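Long-range contacts in glycine betaine, L-proline ABC transporter, glycine/betaine/L-proline-binding protein (ProX) (Borrelia burgdorferi, PDB 3TMG), which binds glycine betaine and probably delivers it, and perhaps related amines such as carnitine, to an ABC transporter for uptake: residues N125-I130 with Y153-S158; V162-L167 with V179-P184; S111-L116 with Y147-E152. One frame throughout, in Å; residues are numbered along the deposited sequence.

Contact 1: residues N125-I130 with Y153-S158; sequences NKMIGI and YELVPS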
ATOM      1  N   ASN A 125       2.868  -6.150 -26.208  1.00 33.19           N
ATOM      2  CA  ASN A 125       3.150  -4.703 -26.107  1.00 32.92           C
ATOM      3  C   ASN A 125       2.429  -3.931 -25.003  1.00 32.12           C
ATOM      4  O   ASN A 125       2.045  -2.769 -25.188  1.00 32.56           O
ATOM      5  CB  ASN A 125       2.949  -4.041 -27.489  1.00 34.48           C
ATOM      6  CG  ASN A 125       3.911  -4.575 -28.508  1.00 35.82           C
ATOM      7  OD1 ASN A 125       3.568  -5.456 -29.304  1.00 37.73           O
ATOM      8  ND2 ASN A 125       5.132  -4.079 -28.482  1.00 35.35           N
ATOM      9  N   LYS A 126       2.272  -4.561 -23.830  1.00 30.57           N
ATOM     10  CA  LYS A 126       1.520  -3.965 -22.736  1.00 29.30           C
ATOM     11  C   LYS A 126       2.184  -4.311 -21.409  1.00 26.86           C
ATOM     12  O   LYS A 126       2.790  -5.373 -21.275  1.00 26.25           O
ATOM     13  CB  LYS A 126       0.073  -4.485 -22.703  1.00 30.70           C
ATOM     14  CG  LYS A 126      -0.798  -4.031 -23.870  1.00 34.29           C
ATOM     15  CD  LYS A 126      -2.180  -4.640 -23.745  1.00 36.31           C
ATOM     16  CE  LYS A 126      -3.114  -4.095 -24.796  1.00 39.11           C
ATOM     17  NZ  LYS A 126      -4.303  -4.984 -24.731  1.00 42.88           N
ATOM     18  N   MET A 127       2.065  -3.387 -20.459  1.00 25.17           N
ATOM     19  CA  MET A 127       2.368  -3.642 -19.060  1.00 23.11           C
ATOM     20  C   MET A 127       1.051  -3.427 -18.325  1.00 22.79           C
ATOM     21  O   MET A 127       0.437  -2.343 -18.389  1.00 23.05           O
ATOM     22  CB  MET A 127       3.434  -2.686 -18.553  1.00 22.04           C
ATOM     23  CG  MET A 127       3.847  -2.942 -17.098  1.00 20.19           C
ATOM     24  SD  MET A 127       5.306  -1.957 -16.721  1.00 20.02           S
ATOM     25  CE  MET A 127       5.695  -2.641 -15.079  1.00 17.77           C
ATOM     26  N   ILE A 128       0.588  -4.486 -17.681  1.00 22.24           N
ATOM     27  CA  ILE A 128      -0.711  -4.492 -17.030  1.00 22.16           C
ATOM     28  C   ILE A 128      -0.577  -3.869 -15.640  1.00 21.29           C
ATOM     29  O   ILE A 128      -0.072  -4.505 -14.722  1.00 20.07           O
ATOM     30  CB  ILE A 128      -1.283  -5.940 -16.973  1.00 22.40           C
ATOM     31  CG1 ILE A 128      -1.377  -6.562 -18.381  1.00 23.93           C
ATOM     32  CG2 ILE A 128      -2.620  -5.984 -16.239  1.00 22.75           C
ATOM     33  CD1 ILE A 128      -2.173  -5.719 -19.390  1.00 24.53           C
ATOM     34  N   GLY A 129      -1.036  -2.616 -15.493  1.00 21.05           N
ATOM     35  CA  GLY A 129      -0.792  -1.828 -14.254  1.00 20.62           C
ATOM     36  C   GLY A 129      -1.972  -1.806 -13.299  1.00 19.76           C
ATOM     37  O   GLY A 129      -2.889  -2.604 -13.431  1.00 19.73           O
ATOM     38  N   ILE A 130      -1.944  -0.893 -12.339  1.00 19.74           N
ATOM     39  CA  ILE A 130      -2.992  -0.793 -11.310  1.00 20.18           C
ATOM     40  C   ILE A 130      -3.772   0.534 -11.509  1.00 21.82           C
ATOM     41  O   ILE A 130      -3.835   1.022 -12.644  1.00 23.58           O
ATOM     42  CB  ILE A 130      -2.420  -0.979  -9.874  1.00 19.33           C
ATOM     43  CG1 ILE A 130      -1.372   0.111  -9.551  1.00 18.97           C
ATOM     44  CG2 ILE A 130      -1.794  -2.369  -9.695  1.00 18.51           C
ATOM     45  CD1 ILE A 130      -0.955   0.156  -8.084  1.00 19.91           C
ATOM     46  N   TYR A 153       5.985  -0.575 -24.939  1.00 30.20           N
ATOM     47  CA  TYR A 153       5.072  -1.098 -23.906  1.00 30.09           C
ATOM     48  C   TYR A 153       4.013  -0.076 -23.524  1.00 30.62           C
ATOM     49  O   TYR A 153       4.314   0.970 -22.975  1.00 31.46           O
ATOM     50  CB  TYR A 153       5.834  -1.535 -22.652  1.00 26.96           C
ATOM     51  CG  TYR A 153       6.763  -2.693 -22.887  1.00 27.07           C
ATOM     52  CD1 TYR A 153       8.004  -2.502 -23.520  1.00 27.57           C
ATOM     53  CD2 TYR A 153       6.405  -3.994 -22.501  1.00 26.23           C
ATOM     54  CE1 TYR A 153       8.854  -3.574 -23.758  1.00 28.00           C
ATOM     55  CE2 TYR A 153       7.253  -5.071 -22.735  1.00 26.53           C
ATOM     56  CZ  TYR A 153       8.475  -4.859 -23.344  1.00 27.21           C
ATOM     57  OH  TYR A 153       9.312  -5.933 -23.598  1.00 27.72           O
ATOM     58  N   GLU A 154       2.761  -0.399 -23.759  1.00 31.93           N
ATOM     59  CA  GLU A 154       1.694   0.476 -23.312  1.00 32.61           C
ATOM     60  C   GLU A 154       1.361   0.128 -21.867  1.00 31.15           C
ATOM     61  O   GLU A 154       1.056  -1.018 -21.551  1.00 30.32           O
ATOM     62  CB  GLU A 154       0.486   0.307 -24.221  1.00 34.79           C
ATOM     63  CG  GLU A 154      -0.811   0.903 -23.702  1.00 36.36           C
ATOM     64  CD  GLU A 154      -2.050   0.352 -24.445  1.00 39.46           C
ATOM     65  OE1 GLU A 154      -1.914  -0.446 -25.423  1.00 40.35           O
ATOM     66  OE2 GLU A 154      -3.174   0.709 -24.022  1.00 40.02           O
ATOM     67  N   LEU A 155       1.430   1.120 -20.978  1.00 30.01           N
ATOM     68  CA  LEU A 155       1.100   0.887 -19.596  1.00 28.94           C
ATOM     69  C   LEU A 155      -0.410   1.021 -19.432  1.00 29.74           C
ATOM     70  O   LEU A 155      -0.983   2.085 -19.750  1.00 29.72           O
ATOM     71  CB  LEU A 155       1.838   1.884 -18.690  1.00 27.20           C
ATOM     72  CG  LEU A 155       1.400   1.923 -17.236  1.00 26.14           C
ATOM     73  CD1 LEU A 155       1.658   0.575 -16.529  1.00 23.91           C
ATOM     74  CD2 LEU A 155       2.097   3.061 -16.495  1.00 26.24           C
ATOM     75  N   VAL A 156      -1.049  -0.036 -18.940  1.00 28.15           N
ATOM     76  CA  VAL A 156      -2.521  -0.077 -18.883  1.00 29.60           C
ATOM     77  C   VAL A 156      -2.989   0.191 -17.469  1.00 28.60           C
ATOM     78  O   VAL A 156      -2.632  -0.561 -16.551  1.00 28.23           O
ATOM     79  CB  VAL A 156      -3.099  -1.458 -19.293  1.00 30.09           C
ATOM     80  CG1 VAL A 156      -4.623  -1.410 -19.369  1.00 30.88           C
ATOM     81  CG2 VAL A 156      -2.509  -1.953 -20.597  1.00 31.12           C
ATOM     82  N   PRO A 157      -3.806   1.238 -17.265  1.00 28.08           N
ATOM     83  CA  PRO A 157      -4.348   1.337 -15.914  1.00 27.09           C
ATOM     84  C   PRO A 157      -5.539   0.351 -15.688  1.00 27.92           C
ATOM     85  O   PRO A 157      -6.303   0.066 -16.604  1.00 29.18           O
ATOM     86  CB  PRO A 157      -4.784   2.812 -15.826  1.00 27.56           C
ATOM     87  CG  PRO A 157      -5.148   3.172 -17.243  1.00 28.90           C
ATOM     88  CD  PRO A 157      -4.252   2.358 -18.141  1.00 30.03           C
ATOM     89  N   SER A 158      -5.662  -0.193 -14.491  1.00 26.73           N
ATOM     90  CA  SER A 158      -6.855  -0.930 -14.112  1.00 27.30           C
ATOM     91  C   SER A 158      -6.996  -0.840 -12.603  1.00 25.82           C
ATOM     92  O   SER A 158      -7.432   0.197 -12.091  1.00 26.46           O
ATOM     93  CB  SER A 158      -6.840  -2.387 -14.643  1.00 27.67           C
ATOM     94  OG  SER A 158      -5.798  -3.188 -14.086  1.00 27.97           O
TER
HETATM   95  O   HOH W   1      -0.365  -2.150 -26.665  1.00 35.92           O
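Met-127 and Val-156 join the two parallel strands of a beta-alpha-beta unit, in which helix 135-146 connects strand 126-128 to strand 154-156 in one lobe of the substrate-binding fold. Here the backbones pair tightly: Val-156 N donates to Met-127 O (2.8 Å), Glu-154 O receives Met-127 N one step earlier, and Val-156 O takes the more bent N-H of Gly-129, at 138°. Gly-129, which has no side chain, brings its CA to 4.1 Å from Leu-155 CD1. Met-127 and Leu-155 lie side by side, Met-127 CG 4.2 Å from Leu-155 CD1, on the face buried under helix 135-146, which meets them through Thr-140, Gln-137, Glu-141 and Leu-144. On the other face Ile-128 CD1 meets Val-156 CG2 at 4.0 Å, and Ile-128 goes on to Ser-166 of helix 160-172.

Toward Lys-126 and Glu-154 this second face opens to solvent. Their extended chains run alongside each other in the same direction, yet Lys-126 NZ stays 5.2 Å from Glu-154 OE1, too far for a salt bridge. Instead, a water donates to Glu-154 OE1 and to Asn-125 O, an oxygen that also accepts Glu-154 N. At the far end the CB of Ile-130 points away from the partner segment, and its side chain lines the trimethyl glycine pocket. Beside it Ser-158 uses both its groups: N donates to Ile-130 O, and OG, set between N and the carbonyl carbon (chi1 64°), donates to Gly-129 O at 3.0 Å, tilted 27° from the plane of that carbonyl.

Contact 2: residues V162-L167 with V179-P184; sequences VMLASL and VPLWKP. With BET (trimethyl glycine), chain E.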
ATOM      1  N   VAL A 162      -7.615  -6.433 -10.892  1.00 22.10           N
ATOM      2  CA  VAL A 162      -7.525  -6.785 -12.310  1.00 22.87           C
ATOM      3  C   VAL A 162      -6.088  -7.193 -12.641  1.00 22.38           C
ATOM      4  O   VAL A 162      -5.875  -8.210 -13.327  1.00 22.74           O
ATOM      5  CB  VAL A 162      -7.965  -5.619 -13.235  1.00 23.62           C
ATOM      6  CG1 VAL A 162      -7.567  -5.894 -14.656  1.00 24.53           C
ATOM      7  CG2 VAL A 162      -9.458  -5.393 -13.112  1.00 24.98           C
ATOM      8  N   MET A 163      -5.102  -6.406 -12.156  1.00 20.05           N
ATOM      9  CA  MET A 163      -3.671  -6.736 -12.375  1.00 19.06           C
ATOM     10  C   MET A 163      -3.365  -8.158 -11.857  1.00 18.16           C
ATOM     11  O   MET A 163      -2.800  -8.978 -12.573  1.00 18.58           O
ATOM     12  CB  MET A 163      -2.735  -5.680 -11.726  1.00 18.27           C
ATOM     13  CG  MET A 163      -1.237  -6.002 -11.813  1.00 18.20           C
ATOM     14  SD  MET A 163      -0.608  -7.154 -10.560  1.00 17.78           S
ATOM     15  CE  MET A 163      -0.608  -6.019  -9.164  1.00 17.24           C
ATOM     16  N   LEU A 164      -3.777  -8.455 -10.635  1.00 17.56           N
ATOM     17  CA  LEU A 164      -3.546  -9.803 -10.061  1.00 18.05           C
ATOM     18  C   LEU A 164      -4.295 -10.949 -10.752  1.00 19.09           C
ATOM     19  O   LEU A 164      -3.745 -12.030 -10.914  1.00 19.20           O
ATOM     20  CB  LEU A 164      -3.838  -9.827  -8.576  1.00 17.44           C
ATOM     21  CG  LEU A 164      -2.929  -8.938  -7.708  1.00 16.83           C
ATOM     22  CD1 LEU A 164      -3.620  -8.791  -6.365  1.00 16.07           C
ATOM     23  CD2 LEU A 164      -1.565  -9.622  -7.604  1.00 16.57           C
ATOM     24  N   ALA A 165      -5.543 -10.709 -11.147  1.00 20.22           N
ATOM     25  CA  ALA A 165      -6.270 -11.678 -11.976  1.00 21.95           C
ATOM     26  C   ALA A 165      -5.563 -11.911 -13.323  1.00 22.80           C
ATOM     27  O   ALA A 165      -5.449 -13.054 -13.765  1.00 23.31           O
ATOM     28  CB  ALA A 165      -7.740 -11.256 -12.159  1.00 22.96           C
ATOM     29  N   SER A 166      -5.053 -10.858 -13.966  1.00 22.14           N
ATOM     30  CA  SER A 166      -4.285 -11.047 -15.201  1.00 23.10           C
ATOM     31  C   SER A 166      -2.976 -11.833 -14.992  1.00 22.91           C
ATOM     32  O   SER A 166      -2.613 -12.676 -15.802  1.00 23.22           O
ATOM     33  CB  SER A 166      -3.955  -9.715 -15.866  1.00 24.06           C
ATOM     34  OG  SER A 166      -5.088  -8.880 -15.925  1.00 25.26           O
ATOM     35  N   LEU A 167      -2.232 -11.497 -13.931  1.00 21.32           N
ATOM     36  CA  LEU A 167      -1.045 -12.291 -13.537  1.00 21.83           C
ATOM     37  C   LEU A 167      -1.383 -13.786 -13.322  1.00 23.32           C
ATOM     38  O   LEU A 167      -0.678 -14.670 -13.826  1.00 23.07           O
ATOM     39  CB  LEU A 167      -0.390 -11.686 -12.250  1.00 19.43           C
ATOM     40  CG  LEU A 167       0.834 -12.417 -11.645  1.00 19.50           C
ATOM     41  CD1 LEU A 167       1.997 -12.416 -12.612  1.00 19.64           C
ATOM     42  CD2 LEU A 167       1.269 -11.722 -10.347  1.00 17.52           C
ATOM     43  N   VAL A 179       4.022  -6.728 -15.004  1.00 17.82           N
ATOM     44  CA  VAL A 179       3.145  -5.943 -14.100  1.00 16.58           C
ATOM     45  C   VAL A 179       4.012  -5.124 -13.127  1.00 15.87           C
ATOM     46  O   VAL A 179       5.151  -5.529 -12.865  1.00 15.84           O
ATOM     47  CB  VAL A 179       2.201  -6.861 -13.262  1.00 15.70           C
ATOM     48  CG1 VAL A 179       1.200  -7.636 -14.154  1.00 16.62           C
ATOM     49  CG2 VAL A 179       2.984  -7.779 -12.318  1.00 15.13           C
ATOM     50  N   PRO A 180       3.485  -3.996 -12.599  1.00 15.10           N
ATOM     51  CA  PRO A 180       4.172  -3.394 -11.495  1.00 14.35           C
ATOM     52  C   PRO A 180       3.632  -4.140 -10.248  1.00 14.32           C
ATOM     53  O   PRO A 180       2.423  -4.422 -10.172  1.00 15.20           O
ATOM     54  CB  PRO A 180       3.729  -1.925 -11.557  1.00 14.08           C
ATOM     55  CG  PRO A 180       2.366  -1.967 -12.189  1.00 14.94           C
ATOM     56  CD  PRO A 180       2.349  -3.168 -13.094  1.00 15.47           C
ATOM     57  N   LEU A 181       4.524  -4.605  -9.396  1.00 13.71           N
ATOM     58  CA  LEU A 181       4.108  -5.267  -8.147  1.00 13.05           C
ATOM     59  C   LEU A 181       5.003  -4.728  -7.029  1.00 12.62           C
ATOM     60  O   LEU A 181       5.854  -3.873  -7.257  1.00 12.74           O
ATOM     61  CB  LEU A 181       4.148  -6.804  -8.224  1.00 13.09           C
ATOM     62  CG  LEU A 181       2.754  -7.452  -8.143  1.00 13.22           C
ATOM     63  CD1 LEU A 181       2.796  -8.948  -8.419  1.00 14.22           C
ATOM     64  CD2 LEU A 181       2.090  -7.187  -6.781  1.00 12.95           C
ATOM     65  N   TRP A 182       4.790  -5.201  -5.810  1.00 11.99           N
ATOM     66  CA  TRP A 182       5.464  -4.608  -4.684  1.00 11.32           C
ATOM     67  C   TRP A 182       5.473  -5.628  -3.609  1.00 11.54           C
ATOM     68  O   TRP A 182       4.714  -6.638  -3.675  1.00 10.97           O
ATOM     69  CB  TRP A 182       4.751  -3.308  -4.220  1.00 11.40           C
ATOM     70  CG  TRP A 182       3.276  -3.521  -3.908  1.00 11.39           C
ATOM     71  CD1 TRP A 182       2.682  -3.926  -2.704  1.00 11.13           C
ATOM     72  CD2 TRP A 182       2.191  -3.408  -4.864  1.00 11.61           C
ATOM     73  NE1 TRP A 182       1.305  -4.018  -2.843  1.00 11.58           N
ATOM     74  CE2 TRP A 182       0.956  -3.745  -4.138  1.00 11.69           C
ATOM     75  CE3 TRP A 182       2.121  -3.041  -6.219  1.00 11.87           C
ATOM     76  CZ2 TRP A 182      -0.289  -3.708  -4.754  1.00 12.15           C
ATOM     77  CZ3 TRP A 182       0.864  -3.025  -6.841  1.00 12.22           C
ATOM     78  CH2 TRP A 182      -0.318  -3.340  -6.125  1.00 12.40           C
ATOM     79  N   LYS A 183       6.355  -5.399  -2.631  1.00 11.45           N
ATOM     80  CA  LYS A 183       6.305  -6.121  -1.371  1.00 11.75           C
ATOM     81  C   LYS A 183       6.031  -5.089  -0.291  1.00 10.92           C
ATOM     82  O   LYS A 183       6.511  -3.944  -0.369  1.00 11.05           O
ATOM     83  CB  LYS A 183       7.620  -6.901  -1.074  1.00 12.32           C
ATOM     84  CG  LYS A 183       7.929  -7.994  -2.072  1.00 13.11           C
ATOM     85  CD  LYS A 183       9.228  -8.743  -1.711  1.00 13.68           C
ATOM     86  CE  LYS A 183       9.333 -10.085  -2.454  1.00 15.02           C
ATOM     87  NZ  LYS A 183      10.733 -10.629  -2.351  1.00 15.75           N
ATOM     88  N   PRO A 184       5.273  -5.481   0.749  1.00 10.49           N
ATOM     89  CA  PRO A 184       4.799  -6.821   1.072  1.00 11.03           C
ATOM     90  C   PRO A 184       3.590  -7.219   0.231  1.00 11.22           C
ATOM     91  O   PRO A 184       2.661  -6.427   0.081  1.00 11.55           O
ATOM     92  CB  PRO A 184       4.381  -6.709   2.561  1.00 10.67           C
ATOM     93  CG  PRO A 184       3.993  -5.252   2.711  1.00 10.38           C
ATOM     94  CD  PRO A 184       4.931  -4.486   1.773  1.00 10.00           C
TER
HETATM   95  N   BET E 310       0.988   0.419  -3.459  1.00 21.24           N
HETATM   96  CA  BET E 310       1.028   1.760  -2.852  1.00 22.93           C
HETATM   97  C   BET E 310       1.760   2.695  -3.826  1.00 25.81           C
HETATM   98  O   BET E 310       1.259   3.177  -4.877  1.00 21.29           O
HETATM   99  OXT BET E 310       2.916   2.921  -3.534  1.00 31.67           O
HETATM  100  C1  BET E 310       0.431  -0.580  -2.530  1.00 21.38           C
HETATM  101  C2  BET E 310       2.331  -0.022  -3.814  1.00 21.25           C
HETATM  102  C3  BET E 310       0.169   0.462  -4.687  1.00 18.99           C
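Met-163 and Val-179 cross at about a right angle, the CG and SD of the methionine lying against the branched carbon of the valine and its methyls, with Met-163 CG 3.8 Å from Val-179 CG1. CG of Met-163 is anti to the backbone N; chi2 (-82°) then lays SD against Val-179, and chi3 (-75°) brings CE to Pro-180 and Leu-181. CE reaches Pro-180 O at 3.6 Å, a buried carbonyl oxygen without a polar partner in the model, and Leu-181 CD2 at 3.8 Å. It also approaches Trp-182 CH2 obliquely. Helix 160-172 follows strand 154-156 and leads to strand 179-183, which it crosses here at 108°, in one lobe of a fold consistent with a type II periplasmic binding protein; strand 179-183 in turn pairs antiparallel with strand 88-105. A helical turn beyond Met-163, Leu-167 slants across Leu-181, its CD2 3.7 Å from Leu-181 CD1. The other Leu-181 methyl, CD2, lies over one face of the Trp-182 indole near its rim. On the opposite face sits trimethyl glycine, whose ammonium methyl C2 is 3.5 Å from Trp-182 CD2 and whose C1 is 3.6 Å from Trp-182 NE1.

Contact 3: residues S111-L116 with Y147-E152; sequences SSISEL and YGLSKE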
ATOM      1  N   SER A 111      16.489 -10.704 -16.704  1.00 30.76           N
ATOM      2  CA  SER A 111      16.787 -10.304 -15.350  1.00 30.02           C
ATOM      3  C   SER A 111      16.687  -8.811 -15.085  1.00 27.16           C
ATOM      4  O   SER A 111      16.667  -8.432 -13.948  1.00 24.81           O
ATOM      5  CB  SER A 111      18.176 -10.781 -14.963  1.00 32.94           C
ATOM      6  OG  SER A 111      18.130 -12.181 -14.728  1.00 37.34           O
ATOM      7  N   SER A 112      16.627  -7.995 -16.137  1.00 26.42           N
ATOM      8  CA  SER A 112      16.696  -6.551 -15.996  1.00 25.45           C
ATOM      9  C   SER A 112      15.620  -5.792 -16.781  1.00 24.53           C
ATOM     10  O   SER A 112      15.132  -6.268 -17.779  1.00 25.04           O
ATOM     11  CB  SER A 112      18.060  -6.061 -16.460  1.00 27.82           C
ATOM     12  OG  SER A 112      18.192  -4.723 -16.063  1.00 28.02           O
ATOM     13  N   ILE A 113      15.259  -4.596 -16.321  1.00 22.65           N
ATOM     14  CA  ILE A 113      14.304  -3.770 -17.008  1.00 22.50           C
ATOM     15  C   ILE A 113      14.817  -3.457 -18.425  1.00 24.69           C
ATOM     16  O   ILE A 113      14.049  -3.456 -19.369  1.00 24.35           O
ATOM     17  CB  ILE A 113      14.021  -2.441 -16.251  1.00 21.28           C
ATOM     18  CG1 ILE A 113      13.189  -2.710 -14.983  1.00 19.37           C
ATOM     19  CG2 ILE A 113      13.284  -1.463 -17.173  1.00 21.76           C
ATOM     20  CD1 ILE A 113      12.872  -1.435 -14.187  1.00 18.55           C
ATOM     21  N   SER A 114      16.116  -3.207 -18.577  1.00 26.37           N
ATOM     22  CA  SER A 114      16.616  -2.891 -19.921  1.00 28.99           C
ATOM     23  C   SER A 114      16.489  -4.059 -20.921  1.00 30.34           C
ATOM     24  O   SER A 114      16.401  -3.836 -22.148  1.00 31.69           O
ATOM     25  CB  SER A 114      18.061  -2.411 -19.859  1.00 30.83           C
ATOM     26  OG  SER A 114      18.859  -3.438 -19.307  1.00 33.68           O
ATOM     27  N   GLU A 115      16.439  -5.297 -20.425  1.00 29.37           N
ATOM     28  CA  GLU A 115      16.310  -6.455 -21.341  1.00 30.37           C
ATOM     29  C   GLU A 115      14.915  -6.558 -21.948  1.00 29.56           C
ATOM     30  O   GLU A 115      14.667  -7.385 -22.813  1.00 29.55           O
ATOM     31  CB  GLU A 115      16.670  -7.737 -20.613  1.00 30.68           C
ATOM     32  CG  GLU A 115      18.108  -7.739 -20.184  1.00 32.22           C
ATOM     33  CD  GLU A 115      18.470  -9.007 -19.472  1.00 33.35           C
ATOM     34  OE1 GLU A 115      17.737  -9.423 -18.559  1.00 34.90           O
ATOM     35  OE2 GLU A 115      19.491  -9.598 -19.823  1.00 35.06           O
ATOM     36  N   LEU A 116      13.998  -5.710 -21.492  1.00 27.65           N
ATOM     37  CA  LEU A 116      12.672  -5.662 -22.083  1.00 27.90           C
ATOM     38  C   LEU A 116      12.717  -5.044 -23.492  1.00 29.64           C
ATOM     39  O   LEU A 116      11.804  -5.252 -24.291  1.00 30.51           O
ATOM     40  CB  LEU A 116      11.728  -4.845 -21.193  1.00 26.35           C
ATOM     41  CG  LEU A 116      11.292  -5.515 -19.897  1.00 24.79           C
ATOM     42  CD1 LEU A 116      10.626  -4.503 -18.971  1.00 23.41           C
ATOM     43  CD2 LEU A 116      10.337  -6.665 -20.209  1.00 24.98           C
ATOM     44  N   TYR A 147      13.799   4.342 -19.315  1.00 22.43           N
ATOM     45  CA  TYR A 147      14.517   3.217 -19.887  1.00 23.21           C
ATOM     46  C   TYR A 147      14.247   3.073 -21.381  1.00 24.57           C
ATOM     47  O   TYR A 147      14.736   2.132 -22.009  1.00 25.14           O
ATOM     48  CB  TYR A 147      14.181   1.915 -19.139  1.00 21.85           C
ATOM     49  CG  TYR A 147      14.865   1.841 -17.781  1.00 21.13           C
ATOM     50  CD1 TYR A 147      16.262   1.727 -17.692  1.00 21.87           C
ATOM     51  CD2 TYR A 147      14.134   1.880 -16.601  1.00 20.08           C
ATOM     52  CE1 TYR A 147      16.911   1.670 -16.454  1.00 21.32           C
ATOM     53  CE2 TYR A 147      14.774   1.816 -15.359  1.00 19.34           C
ATOM     54  CZ  TYR A 147      16.168   1.690 -15.295  1.00 20.05           C
ATOM     55  OH  TYR A 147      16.814   1.598 -14.061  1.00 20.14           O
ATOM     56  N   GLY A 148      13.474   4.020 -21.930  1.00 25.61           N
ATOM     57  CA  GLY A 148      13.226   4.093 -23.386  1.00 27.52           C
ATOM     58  C   GLY A 148      12.283   3.001 -23.882  1.00 27.66           C
ATOM     59  O   GLY A 148      12.418   2.536 -25.012  1.00 28.58           O
ATOM     60  N   LEU A 149      11.321   2.620 -23.049  1.00 26.23           N
ATOM     61  CA  LEU A 149      10.426   1.494 -23.313  1.00 26.75           C
ATOM     62  C   LEU A 149       8.991   1.932 -23.614  1.00 27.37           C
ATOM     63  O   LEU A 149       8.158   1.125 -24.032  1.00 27.73           O
ATOM     64  CB  LEU A 149      10.409   0.557 -22.086  1.00 25.00           C
ATOM     65  CG  LEU A 149      11.744  -0.137 -21.745  1.00 24.84           C
ATOM     66  CD1 LEU A 149      11.673  -0.836 -20.391  1.00 23.44           C
ATOM     67  CD2 LEU A 149      12.138  -1.124 -22.816  1.00 25.83           C
ATOM     68  N   SER A 150       8.708   3.212 -23.435  1.00 27.83           N
ATOM     69  CA  SER A 150       7.334   3.683 -23.443  1.00 29.11           C
ATOM     70  C   SER A 150       6.639   3.599 -24.803  1.00 31.29           C
ATOM     71  O   SER A 150       5.415   3.523 -24.839  1.00 32.38           O
ATOM     72  CB  SER A 150       7.269   5.112 -22.926  1.00 29.32           C
ATOM     73  OG  SER A 150       7.882   5.947 -23.903  1.00 33.21           O
ATOM     74  N   LYS A 151       7.391   3.622 -25.905  1.00 32.04           N
ATOM     75  CA  LYS A 151       6.793   3.445 -27.224  1.00 34.21           C
ATOM     76  C   LYS A 151       6.464   1.969 -27.539  1.00 34.55           C
ATOM     77  O   LYS A 151       5.623   1.702 -28.392  1.00 36.29           O
ATOM     78  CB  LYS A 151       7.695   4.057 -28.329  1.00 35.30           C
ATOM     79  N   GLU A 152       7.116   1.031 -26.843  1.00 32.96           N
ATOM     80  CA  GLU A 152       7.015  -0.405 -27.133  1.00 33.06           C
ATOM     81  C   GLU A 152       6.087  -1.129 -26.148  1.00 31.88           C
ATOM     82  O   GLU A 152       5.495  -2.178 -26.476  1.00 31.63           O
ATOM     83  CB  GLU A 152       8.401  -1.019 -27.062  1.00 33.06           C
ATOM     84  CG  GLU A 152       8.474  -2.441 -27.576  1.00 34.49           C
ATOM     85  CD  GLU A 152       9.849  -3.061 -27.436  1.00 34.76           C
ATOM     86  OE1 GLU A 152      10.786  -2.406 -26.904  1.00 34.37           O
ATOM     87  OE2 GLU A 152       9.987  -4.220 -27.867  1.00 34.96           O
TER
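Ile-113 lies across Tyr-147 at about a right angle, its CG2 methyl and CD1 tip resting against the phenol ring. Followed outward, the side chain begins with CB, which stands over one face of the ring. From CB the CG2 methyl branches off and comes closest, 3.5 Å from Tyr-147 CD2; it also leans on Leu-149 CD1 at 3.7 Å, so one methyl touches both residues. The second branch, CG1, is anti to the carbonyl carbon (chi1 -72°) and continues fully extended to its tip, CD1, which meets Tyr-147 CE2 at 3.9 Å. The tyrosine ring is fixed from its far end as well, because its OH is hydrogen-bonded to Asp-198 OD1 and to Asp-200 N.

Leu-149 lays CD2 against Leu-116, 4.0 Å from its carbonyl carbon, and CD1 between Ile-113 and Leu-116 CD1, which it touches at 4.1 Å, the two leucines crossing at roughly a right angle. No hydrogen bond links the two segments directly; Glu-152 instead reaches the chain just after 111-116, its carboxylate accepting Gly-118 N and Gly-120 N. Within 111-116, Glu-115 OE1 takes Ser-111 N at 2.6 Å, nearly in line with its C-O bond, and Ser-112 N at 3.0 Å from above the carboxylate plane, which joins the start of the loop to the 3-10 segment 114-116.

Gly-148, with its positive phi, ends helix 135-146 in a Schellman motif, and the chain after it carries Leu-149 inward against Leu-144 of that helix. Ile-113 and Leu-116 also touch Phe-102 of strand 88-105, so the contact lies between the C-terminal end of the helix and that long strand.

Overall arrangement
From the N terminus, strand 88-105 leads into the loop 111-116, which opens contact 3; strand 126-128 opens contact 1 before contact 3 has closed. After helix 135-146 the chain closes contact 3 at 147-152 and, directly afterwards, contact 1 at 153-158, so the two cross. They are also joined by bonds from Tyr-153 OH to Leu-116 O and from Asn-125 ND2 to Glu-152 O. Contact 2 follows in series, closing the shorter loop from helix 160-172 to strand 179-183. Its Met-163, Val-179 and Pro-180 pack on Ile-128 O. Contacts 2 and 3 do not touch; contact 1 lies against both, linking the outer loops to the betaine site.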